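Local coordinates for DUF4621 domain-containing protein (Parabacteroides distasonis, PDB 4H3W) that is of unknown function but is probably secreted and folds into two beta-barrel domains, at residues S248-M254 / H294-H300; S109-S115 / T127-L133; V27-V33 / E242-D246. One frame throughout, in Å; residues are numbered along the deposited sequence. Where two conformers were deposited one is given.

Interaction 1: S248-M254 / H294-H300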
loop_
_atom_site.group_PDB
_atom_site.type_symbol
_atom_site.label_atom_id
_atom_site.label_comp_id
_atom_site.label_asym_id
_atom_site.label_seq_id
_atom_site.Cartn_x
_atom_site.Cartn_y
_atom_site.Cartn_z
ATOM N N SER A 248 -6.343 12.840 -5.288
ATOM C CA SER A 248 -7.038 13.472 -6.380
ATOM C C SER A 248 -8.429 12.859 -6.360
ATOM O O SER A 248 -8.594 11.633 -6.580
ATOM C CB SER A 248 -6.336 13.227 -7.714
ATOM O OG SER A 248 -7.061 13.848 -8.749
ATOM N N ILE A 249 -9.428 13.691 -6.074
ATOM C CA ILE A 249 -10.759 13.188 -5.838
ATOM C C ILE A 249 -11.597 13.356 -7.094
ATOM O O ILE A 249 -11.829 14.466 -7.581
ATOM C CB ILE A 249 -11.432 13.882 -4.648
ATOM C CG1 ILE A 249 -10.617 13.656 -3.383
ATOM C CG2 ILE A 249 -12.868 13.391 -4.483
ATOM C CD1 ILE A 249 -10.979 14.593 -2.262
ATOM N N GLU A 250 -12.112 12.224 -7.552
ATOM C CA GLU A 250 -13.021 12.159 -8.681
ATOM C C GLU A 250 -14.394 11.758 -8.160
ATOM O O GLU A 250 -14.541 10.699 -7.565
ATOM C CB GLU A 250 -12.490 11.152 -9.693
ATOM C CG GLU A 250 -13.322 10.933 -10.953
ATOM C CD GLU A 250 -12.940 9.638 -11.724
ATOM O OE1 GLU A 250 -12.341 8.696 -11.122
ATOM O OE2 GLU A 250 -13.237 9.566 -12.942
HETATM N N MSE A 251 -15.396 12.584 -8.428
HETATM C CA MSE A 251 -16.738 12.367 -7.907
HETATM C C MSE A 251 -17.622 11.685 -8.924
HETATM O O MSE A 251 -17.725 12.124 -10.085
HETATM C CB MSE A 251 -17.331 13.733 -7.521
HETATM C CG MSE A 251 -18.793 13.568 -7.125
HETATM SE SE MSE A 251 -19.497 15.190 -6.261
HETATM C CE MSE A 251 -18.537 15.075 -4.568
ATOM N N VAL A 252 -18.294 10.616 -8.497
ATOM C CA VAL A 252 -19.295 9.972 -9.317
ATOM C C VAL A 252 -20.627 10.007 -8.610
ATOM O O VAL A 252 -20.752 9.655 -7.443
ATOM C CB VAL A 252 -18.933 8.513 -9.670
ATOM C CG1 VAL A 252 -19.936 7.936 -10.679
ATOM C CG2 VAL A 252 -17.503 8.428 -10.207
ATOM N N ILE A 253 -21.639 10.440 -9.350
ATOM C CA ILE A 253 -22.979 10.496 -8.841
ATOM C C ILE A 253 -23.666 9.227 -9.297
ATOM O O ILE A 253 -23.668 8.954 -10.477
ATOM C CB ILE A 253 -23.740 11.726 -9.387
ATOM C CG1 ILE A 253 -22.967 13.032 -9.126
ATOM C CG2 ILE A 253 -25.141 11.786 -8.792
ATOM C CD1 ILE A 253 -22.784 13.347 -7.676
HETATM N N MSE A 254 -24.280 8.508 -8.350
HETATM C CA MSE A 254 -24.921 7.221 -8.594
HETATM C C MSE A 254 -26.417 7.284 -8.359
HETATM O O MSE A 254 -26.902 7.935 -7.425
HETATM C CB MSE A 254 -24.384 6.183 -7.614
HETATM C CG MSE A 254 -22.867 5.999 -7.597
HETATM SE SE MSE A 254 -22.380 5.018 -9.214
HETATM C CE MSE A 254 -22.192 3.173 -8.485
ATOM N N HIS A 294 -26.716 8.681 -4.484
ATOM C CA HIS A 294 -25.515 8.436 -3.744
ATOM C C HIS A 294 -24.354 9.148 -4.430
ATOM O O HIS A 294 -24.417 9.471 -5.612
ATOM C CB HIS A 294 -25.201 6.925 -3.677
ATOM C CG HIS A 294 -26.413 6.082 -3.452
ATOM N ND1 HIS A 294 -27.175 6.194 -2.315
ATOM C CD2 HIS A 294 -27.010 5.130 -4.214
ATOM C CE1 HIS A 294 -28.194 5.357 -2.381
ATOM N NE2 HIS A 294 -28.113 4.697 -3.521
ATOM N N ILE A 295 -23.282 9.293 -3.669
ATOM C CA ILE A 295 -22.023 9.776 -4.195
ATOM C C ILE A 295 -20.943 8.721 -3.970
ATOM O O ILE A 295 -20.801 8.202 -2.864
ATOM C CB ILE A 295 -21.653 11.112 -3.540
ATOM C CG1 ILE A 295 -22.655 12.205 -3.968
ATOM C CG2 ILE A 295 -20.255 11.572 -3.921
ATOM C CD1 ILE A 295 -22.554 13.446 -3.136
ATOM N N ASP A 296 -20.199 8.418 -5.031
ATOM C CA ASP A 296 -18.912 7.736 -4.901
ATOM C C ASP A 296 -17.765 8.733 -5.101
ATOM O O ASP A 296 -17.715 9.416 -6.126
ATOM C CB ASP A 296 -18.774 6.614 -5.919
ATOM C CG ASP A 296 -19.436 5.321 -5.465
ATOM O OD1 ASP A 296 -19.561 5.082 -4.252
ATOM O OD2 ASP A 296 -19.782 4.533 -6.333
ATOM N N LEU A 297 -16.881 8.821 -4.110
ATOM C CA LEU A 297 -15.624 9.582 -4.197
ATOM C C LEU A 297 -14.529 8.603 -4.547
ATOM O O LEU A 297 -14.216 7.706 -3.751
ATOM C CB LEU A 297 -15.319 10.268 -2.890
ATOM C CG LEU A 297 -16.345 11.268 -2.350
ATOM C CD1 LEU A 297 -15.922 11.868 -1.027
ATOM C CD2 LEU A 297 -16.560 12.357 -3.400
ATOM N N ASN A 298 -14.043 8.669 -5.776
ATOM C CA ASN A 298 -12.864 7.894 -6.167
ATOM C C ASN A 298 -11.600 8.621 -5.742
ATOM O O ASN A 298 -11.275 9.703 -6.260
ATOM C CB ASN A 298 -12.814 7.633 -7.655
ATOM C CG ASN A 298 -13.965 6.779 -8.156
ATOM O OD1 ASN A 298 -14.557 5.986 -7.428
ATOM N ND2 ASN A 298 -14.262 6.926 -9.412
ATOM N N LEU A 299 -10.919 8.057 -4.769
ATOM C CA LEU A 299 -9.758 8.699 -4.186
ATOM C C LEU A 299 -8.510 8.128 -4.827
ATOM O O LEU A 299 -8.109 7.001 -4.527
ATOM C CB LEU A 299 -9.741 8.495 -2.683
ATOM C CG LEU A 299 -11.008 8.786 -1.883
ATOM C CD1 LEU A 299 -10.788 8.448 -0.413
ATOM C CD2 LEU A 299 -11.428 10.229 -2.041
ATOM N N HIS A 300 -7.914 8.892 -5.728
ATOM C CA HIS A 300 -6.654 8.529 -6.382
ATOM C C HIS A 300 -5.488 8.921 -5.452
ATOM O O HIS A 300 -5.181 10.117 -5.268
ATOM C CB HIS A 300 -6.616 9.166 -7.785
ATOM C CG HIS A 300 -7.791 8.773 -8.644
ATOM N ND1 HIS A 300 -7.737 7.746 -9.569
ATOM C CD2 HIS A 300 -9.067 9.249 -8.694
ATOM C CE1 HIS A 300 -8.907 7.629 -10.171
ATOM N NE2 HIS A 300 -9.737 8.518 -9.648
#
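One carboxylate oxygen ties three side chains together: E250 OE1 accepts from H300 NE2 at 3.0 Å and from N298 ND2 at 3.1 Å. Glutamate is long enough to lean across to the partner strand, where the imidazole and the amide each offer an N-H. Beneath this cluster the two strands run antiparallel at 157°, each hydrogen-bonded pair closing two backbone bonds. The shortest is V252 N to D296 O at 2.7 Å, with D296 N to V252 O at 2.8 Å in return; S248 with H300, E250 with N298 and M254 with H294 repeat the pattern. D296, on the same face as E250, makes a salt bridge with R214 of the neighbouring strand 208-215.

The alternation of strand side chains puts I249, M251, I253, I295, L297 and L299 on the other, buried face. M251, a selenomethionine, bends its tip toward the partner strand, bringing CE to 3.6 Å from L297 CD2, while I249 CG1 lies 3.8 Å from L299 CD2. F318 and F279 of other strands close over this layer. The chemistry is that of an amphipathic barrel wall: a largely polar face that also carries V252 and M254, and an inward one of branched aliphatics and selenomethionine.

Interaction 2: S109-S115 / T127-L133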
loop_
_atom_site.group_PDB
_atom_site.type_symbol
_atom_site.label_atom_id
_atom_site.label_comp_id
_atom_site.label_asym_id
_atom_site.label_seq_id
_atom_site.Cartn_x
_atom_site.Cartn_y
_atom_site.Cartn_z
ATOM N N SER A 109 32.961 -18.845 9.063
ATOM C CA SER A 109 32.791 -17.583 8.378
ATOM C C SER A 109 32.489 -17.884 6.922
ATOM O O SER A 109 33.336 -18.430 6.213
ATOM C CB SER A 109 34.044 -16.730 8.503
ATOM O OG SER A 109 33.746 -15.380 8.198
ATOM N N LEU A 110 31.278 -17.546 6.481
ATOM C CA LEU A 110 30.800 -17.916 5.134
ATOM C C LEU A 110 30.384 -16.706 4.322
ATOM O O LEU A 110 29.538 -15.921 4.754
ATOM C CB LEU A 110 29.608 -18.859 5.219
ATOM C CG LEU A 110 29.826 -20.128 6.026
ATOM C CD1 LEU A 110 28.487 -20.757 6.364
ATOM C CD2 LEU A 110 30.711 -21.096 5.257
ATOM N N ASP A 111 30.961 -16.579 3.135
ATOM C CA ASP A 111 30.585 -15.520 2.211
ATOM C C ASP A 111 29.386 -15.988 1.432
ATOM O O ASP A 111 29.445 -17.015 0.734
ATOM C CB ASP A 111 31.750 -15.170 1.293
ATOM C CG ASP A 111 32.964 -14.691 2.070
ATOM O OD1 ASP A 111 32.802 -14.279 3.250
ATOM O OD2 ASP A 111 34.063 -14.726 1.494
ATOM N N CYS A 112 28.312 -15.207 1.545
ATOM C CA CYS A 112 27.001 -15.582 1.091
ATOM C C CYS A 112 26.375 -14.533 0.179
ATOM O O CYS A 112 26.843 -13.398 0.099
ATOM C CB CYS A 112 26.082 -15.784 2.302
ATOM S SG CYS A 112 26.471 -17.238 3.275
ATOM N N SER A 113 25.321 -14.944 -0.517
ATOM C CA SER A 113 24.433 -14.037 -1.266
ATOM C C SER A 113 22.998 -14.425 -1.028
ATOM O O SER A 113 22.678 -15.616 -1.022
ATOM C CB SER A 113 24.676 -14.097 -2.770
ATOM O OG SER A 113 25.986 -13.693 -3.106
ATOM N N LEU A 114 22.131 -13.444 -0.806
ATOM C CA LEU A 114 20.707 -13.707 -0.749
ATOM C C LEU A 114 20.003 -13.142 -1.983
ATOM O O LEU A 114 20.022 -11.940 -2.204
ATOM C CB LEU A 114 20.072 -13.099 0.503
ATOM C CG LEU A 114 18.625 -13.529 0.751
ATOM C CD1 LEU A 114 18.577 -15.006 1.113
ATOM C CD2 LEU A 114 18.002 -12.682 1.834
ATOM N N SER A 115 19.391 -14.032 -2.763
ATOM C CA SER A 115 18.514 -13.669 -3.847
ATOM C C SER A 115 17.100 -13.555 -3.332
ATOM O O SER A 115 16.589 -14.438 -2.629
ATOM C CB SER A 115 18.573 -14.703 -4.982
ATOM O OG SER A 115 17.561 -14.448 -5.939
ATOM N N THR A 127 16.439 -9.142 -6.854
ATOM C CA THR A 127 17.637 -8.448 -6.480
ATOM C C THR A 127 18.418 -9.421 -5.626
ATOM O O THR A 127 17.926 -10.488 -5.265
ATOM C CB THR A 127 17.339 -7.121 -5.723
ATOM O OG1 THR A 127 18.543 -6.343 -5.547
ATOM C CG2 THR A 127 16.725 -7.396 -4.335
ATOM N N SER A 128 19.633 -9.022 -5.295
ATOM C CA SER A 128 20.541 -9.851 -4.552
ATOM C C SER A 128 21.411 -8.972 -3.687
ATOM O O SER A 128 21.743 -7.858 -4.081
ATOM C CB SER A 128 21.403 -10.637 -5.526
ATOM O OG SER A 128 21.978 -11.776 -4.909
ATOM N N SER A 129 21.745 -9.457 -2.496
ATOM C CA SER A 129 22.712 -8.788 -1.605
ATOM C C SER A 129 23.772 -9.778 -1.108
ATOM O O SER A 129 23.462 -10.935 -0.860
ATOM C CB SER A 129 21.999 -8.148 -0.407
ATOM O OG SER A 129 21.139 -7.089 -0.797
ATOM N N ASP A 130 25.007 -9.297 -0.931
ATOM C CA ASP A 130 26.136 -10.104 -0.443
ATOM C C ASP A 130 26.494 -9.762 0.999
ATOM O O ASP A 130 26.374 -8.607 1.422
ATOM C CB ASP A 130 27.398 -9.872 -1.272
ATOM C CG ASP A 130 27.273 -10.339 -2.732
ATOM O OD1 ASP A 130 26.366 -11.140 -3.045
ATOM O OD2 ASP A 130 28.128 -9.919 -3.554
ATOM N N PHE A 131 26.944 -10.764 1.740
ATOM C CA PHE A 131 27.313 -10.580 3.140
ATOM C C PHE A 131 28.044 -11.806 3.611
ATOM O O PHE A 131 28.011 -12.841 2.960
ATOM C CB PHE A 131 26.080 -10.343 4.027
ATOM C CG PHE A 131 24.985 -11.334 3.790
ATOM C CD1 PHE A 131 24.980 -12.560 4.437
ATOM C CD2 PHE A 131 23.971 -11.045 2.884
ATOM C CE1 PHE A 131 23.976 -13.485 4.193
ATOM C CE2 PHE A 131 22.961 -11.957 2.639
ATOM C CZ PHE A 131 22.966 -13.180 3.303
ATOM N N THR A 132 28.671 -11.699 4.777
ATOM C CA THR A 132 29.325 -12.828 5.410
ATOM C C THR A 132 28.570 -13.212 6.674
ATOM O O THR A 132 28.211 -12.357 7.477
ATOM C CB THR A 132 30.786 -12.491 5.729
ATOM O OG1 THR A 132 31.469 -12.252 4.492
ATOM C CG2 THR A 132 31.469 -13.623 6.467
ATOM N N LEU A 133 28.263 -14.496 6.793
ATOM C CA LEU A 133 27.663 -15.029 7.990
ATOM C C LEU A 133 28.780 -15.603 8.827
ATOM O O LEU A 133 29.461 -16.525 8.375
ATOM C CB LEU A 133 26.661 -16.130 7.677
ATOM C CG LEU A 133 25.328 -15.715 7.049
ATOM C CD1 LEU A 133 24.430 -16.937 6.877
ATOM C CD2 LEU A 133 24.664 -14.653 7.900
HETATM O O HOH W 1 18.800 -12.428 -7.765
#
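The ring of F131 leans over the partner strand. Its p rotamer brings F131 CE1 to 3.6 Å from C112 CB, while the ring edge meets L114, with F131 CE2 3.8 Å from L114 CB. A broad, flat side chain suits this place because it can span two residues of the neighbour; the smaller C112 lets it lie close, and C112 SG also touches L133 CD1 at 4.2 Å. I140 and I142 cover the same apolar face.

These strands form a beta hairpin, with 126-134 at the margin of its four-stranded antiparallel sheet and 109-117 next inward. Paired backbone bonds hold it, such as C112 N to F131 O at 2.8 Å.

Short polar residues line the opposite face. T132 OG1 donates to D111 OD1 at 2.7 Å, and S113 OG to D130 OD1 at 2.6 Å, each a hydroxyl matched to a carboxylate directly across a non-hydrogen-bonded pair. Near the hairpin's turn a water lies 3.0 Å from S115 OG and bonds weakly to T127 O.

Interaction 3: V27-V33 / E242-D246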
loop_
_atom_site.group_PDB
_atom_site.type_symbol
_atom_site.label_atom_id
_atom_site.label_comp_id
_atom_site.label_asym_id
_atom_site.label_seq_id
_atom_site.Cartn_x
_atom_site.Cartn_y
_atom_site.Cartn_z
ATOM N N VAL A 27 -13.820 8.683 6.621
ATOM C CA VAL A 27 -13.282 7.337 6.518
ATOM C C VAL A 27 -12.018 7.200 7.367
ATOM O O VAL A 27 -11.337 8.188 7.627
ATOM C CB VAL A 27 -13.006 7.005 5.055
ATOM C CG1 VAL A 27 -14.315 6.910 4.300
ATOM C CG2 VAL A 27 -12.107 8.054 4.400
ATOM N N THR A 28 -11.763 6.001 7.868
ATOM C CA THR A 28 -10.562 5.735 8.663
ATOM C C THR A 28 -9.568 4.994 7.797
ATOM O O THR A 28 -9.909 4.573 6.692
ATOM C CB THR A 28 -10.815 4.884 9.910
ATOM O OG1 THR A 28 -11.204 3.576 9.495
ATOM C CG2 THR A 28 -11.898 5.513 10.806
ATOM N N SER A 29 -8.344 4.850 8.290
ATOM C CA SER A 29 -7.290 4.197 7.519
ATOM C C SER A 29 -7.793 2.863 7.024
ATOM O O SER A 29 -7.699 2.552 5.825
ATOM C CB SER A 29 -6.042 3.984 8.350
ATOM O OG SER A 29 -5.473 5.203 8.718
ATOM N N ASP A 30 -8.412 2.109 7.921
ATOM C CA ASP A 30 -8.820 0.753 7.540
ATOM C C ASP A 30 -10.124 0.682 6.664
ATOM O O ASP A 30 -10.423 -0.344 6.102
ATOM C CB ASP A 30 -8.797 -0.154 8.808
ATOM C CG ASP A 30 -9.925 0.104 9.771
ATOM O OD1 ASP A 30 -10.679 1.082 9.624
ATOM O OD2 ASP A 30 -10.062 -0.711 10.699
ATOM N N ASP A 31 -10.786 1.807 6.392
ATOM C CA ASP A 31 -11.755 1.893 5.304
ATOM C C ASP A 31 -11.058 2.124 3.946
ATOM O O ASP A 31 -11.482 1.604 2.910
ATOM C CB ASP A 31 -12.730 3.058 5.484
ATOM C CG ASP A 31 -13.551 2.982 6.761
ATOM O OD1 ASP A 31 -13.902 1.865 7.173
ATOM O OD2 ASP A 31 -13.850 4.066 7.331
ATOM N N VAL A 32 -10.029 2.977 3.938
ATOM C CA VAL A 32 -9.351 3.359 2.697
ATOM C C VAL A 32 -8.391 2.264 2.202
ATOM O O VAL A 32 -8.194 2.091 1.003
ATOM C CB VAL A 32 -8.599 4.698 2.890
ATOM C CG1 VAL A 32 -7.695 5.031 1.691
ATOM C CG2 VAL A 32 -9.603 5.815 3.135
ATOM N N VAL A 33 -7.775 1.590 3.161
ATOM C CA VAL A 33 -6.844 0.548 2.952
ATOM C C VAL A 33 -7.392 -0.673 3.652
ATOM O O VAL A 33 -7.653 -0.611 4.833
ATOM C CB VAL A 33 -5.490 0.900 3.580
ATOM C CG1 VAL A 33 -4.447 -0.175 3.267
ATOM C CG2 VAL A 33 -4.996 2.269 3.076
ATOM N N GLU A 242 -5.746 13.035 7.446
ATOM C CA GLU A 242 -4.674 12.688 8.379
ATOM C C GLU A 242 -3.788 11.527 7.864
ATOM O O GLU A 242 -2.779 11.188 8.455
ATOM C CB GLU A 242 -5.258 12.278 9.718
ATOM C CG GLU A 242 -5.929 13.380 10.532
ATOM C CD GLU A 242 -6.686 12.821 11.766
ATOM O OE1 GLU A 242 -6.766 11.601 11.971
ATOM O OE2 GLU A 242 -7.221 13.595 12.541
HETATM N N MSE A 243 -4.166 10.948 6.735
HETATM C CA MSE A 243 -3.463 9.810 6.181
HETATM C C MSE A 243 -2.293 10.283 5.338
HETATM O O MSE A 243 -2.313 11.385 4.801
HETATM C CB MSE A 243 -4.413 8.993 5.302
HETATM C CG MSE A 243 -5.420 8.233 6.163
HETATM SE SE MSE A 243 -6.612 7.154 5.004
HETATM C CE MSE A 243 -8.184 7.506 6.132
ATOM N N PRO A 244 -1.280 9.428 5.163
ATOM C CA PRO A 244 -0.047 9.799 4.445
ATOM C C PRO A 244 -0.132 9.597 2.926
ATOM O O PRO A 244 0.735 8.941 2.347
ATOM C CB PRO A 244 0.964 8.832 5.062
ATOM C CG PRO A 244 0.154 7.572 5.250
ATOM C CD PRO A 244 -1.193 8.059 5.707
ATOM N N PHE A 245 -1.211 10.088 2.305
ATOM C CA PHE A 245 -1.413 10.072 0.893
ATOM C C PHE A 245 -1.894 11.429 0.475
ATOM O O PHE A 245 -2.697 12.034 1.173
ATOM C CB PHE A 245 -2.545 9.116 0.444
ATOM C CG PHE A 245 -2.532 7.773 1.070
ATOM C CD1 PHE A 245 -1.598 6.837 0.699
ATOM C CD2 PHE A 245 -3.515 7.425 1.988
ATOM C CE1 PHE A 245 -1.623 5.540 1.268
ATOM C CE2 PHE A 245 -3.538 6.167 2.567
ATOM C CZ PHE A 245 -2.595 5.225 2.214
ATOM N N ASP A 246 -1.455 11.898 -0.684
ATOM C CA ASP A 246 -2.152 12.971 -1.377
ATOM C C ASP A 246 -3.350 12.363 -2.129
ATOM O O ASP A 246 -3.340 11.183 -2.439
ATOM C CB ASP A 246 -1.237 13.680 -2.352
ATOM C CG ASP A 246 -0.192 14.527 -1.672
ATOM O OD1 ASP A 246 -0.396 15.035 -0.538
ATOM O OD2 ASP A 246 0.865 14.668 -2.295
#
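Two side chains define the fit here, M243 the larger part of it. M243, a selenomethionine, points toward the 27-33 segment, and its methyl drops into a hollow where the chain turns into the one-turn helix 29-32. M243 CE lies 3.3 Å from T28 C, 3.4 Å from S29 N and 3.6 Å from V27 O, with V32 CG2 at 3.7 Å walling one side. A long, unbranched side chain is apt for this hollow, since it reaches far enough to set its terminal methyl against the backbone.

The second bump is F245. Its ring rests against the two valines at the end of the helical turn, F245 CZ reaching V33 CG2 at 3.9 Å and F245 CE2 coming within 4.4 Å of V32 CG1. The compact branched valines make a blunt apolar surface for a flat ring, and L301 and the ring of F207 also pack on F245.

Between the two bumps P244 is the centre of an inverse gamma turn, so that M243 and F245 both face the helix while the proline ring stays out of reach. The helical turn has its own internal bonds: at the N-cap, T28 N donates to D31 OD2 at 2.9 Å, and T28 OG1 donates to D30 OD1 at 2.6 Å.

No hydrogen bond crosses between the segments. S29 OG bonds instead to the O of dimethyl-lysine 311, so the union depends on complementary shape and the burial of hydrocarbon and selenium rather than on directional bonds.

Segment 27-33 directly follows strand 25-26, which pairs with strand 317-319, so the chain begins against the barrel formed largely by its C-terminal part. It then crosses to the other barrel, where interaction 2 closes a short hairpin over 11 intervening residues. After the chain returns, interaction 3 brings the loop between strands 233-240 and 246-254 against the turn of helix 29-32, closing a span of 208 residues that contains the whole of interaction 2. Interaction 1 opens just beyond, at residue 248, in series with both; its two segments, separated by 39 residues, pair strand 246-254 with 294-302. Its centre is 15 Å from that of interaction 3 but 48 Å from that of interaction 2.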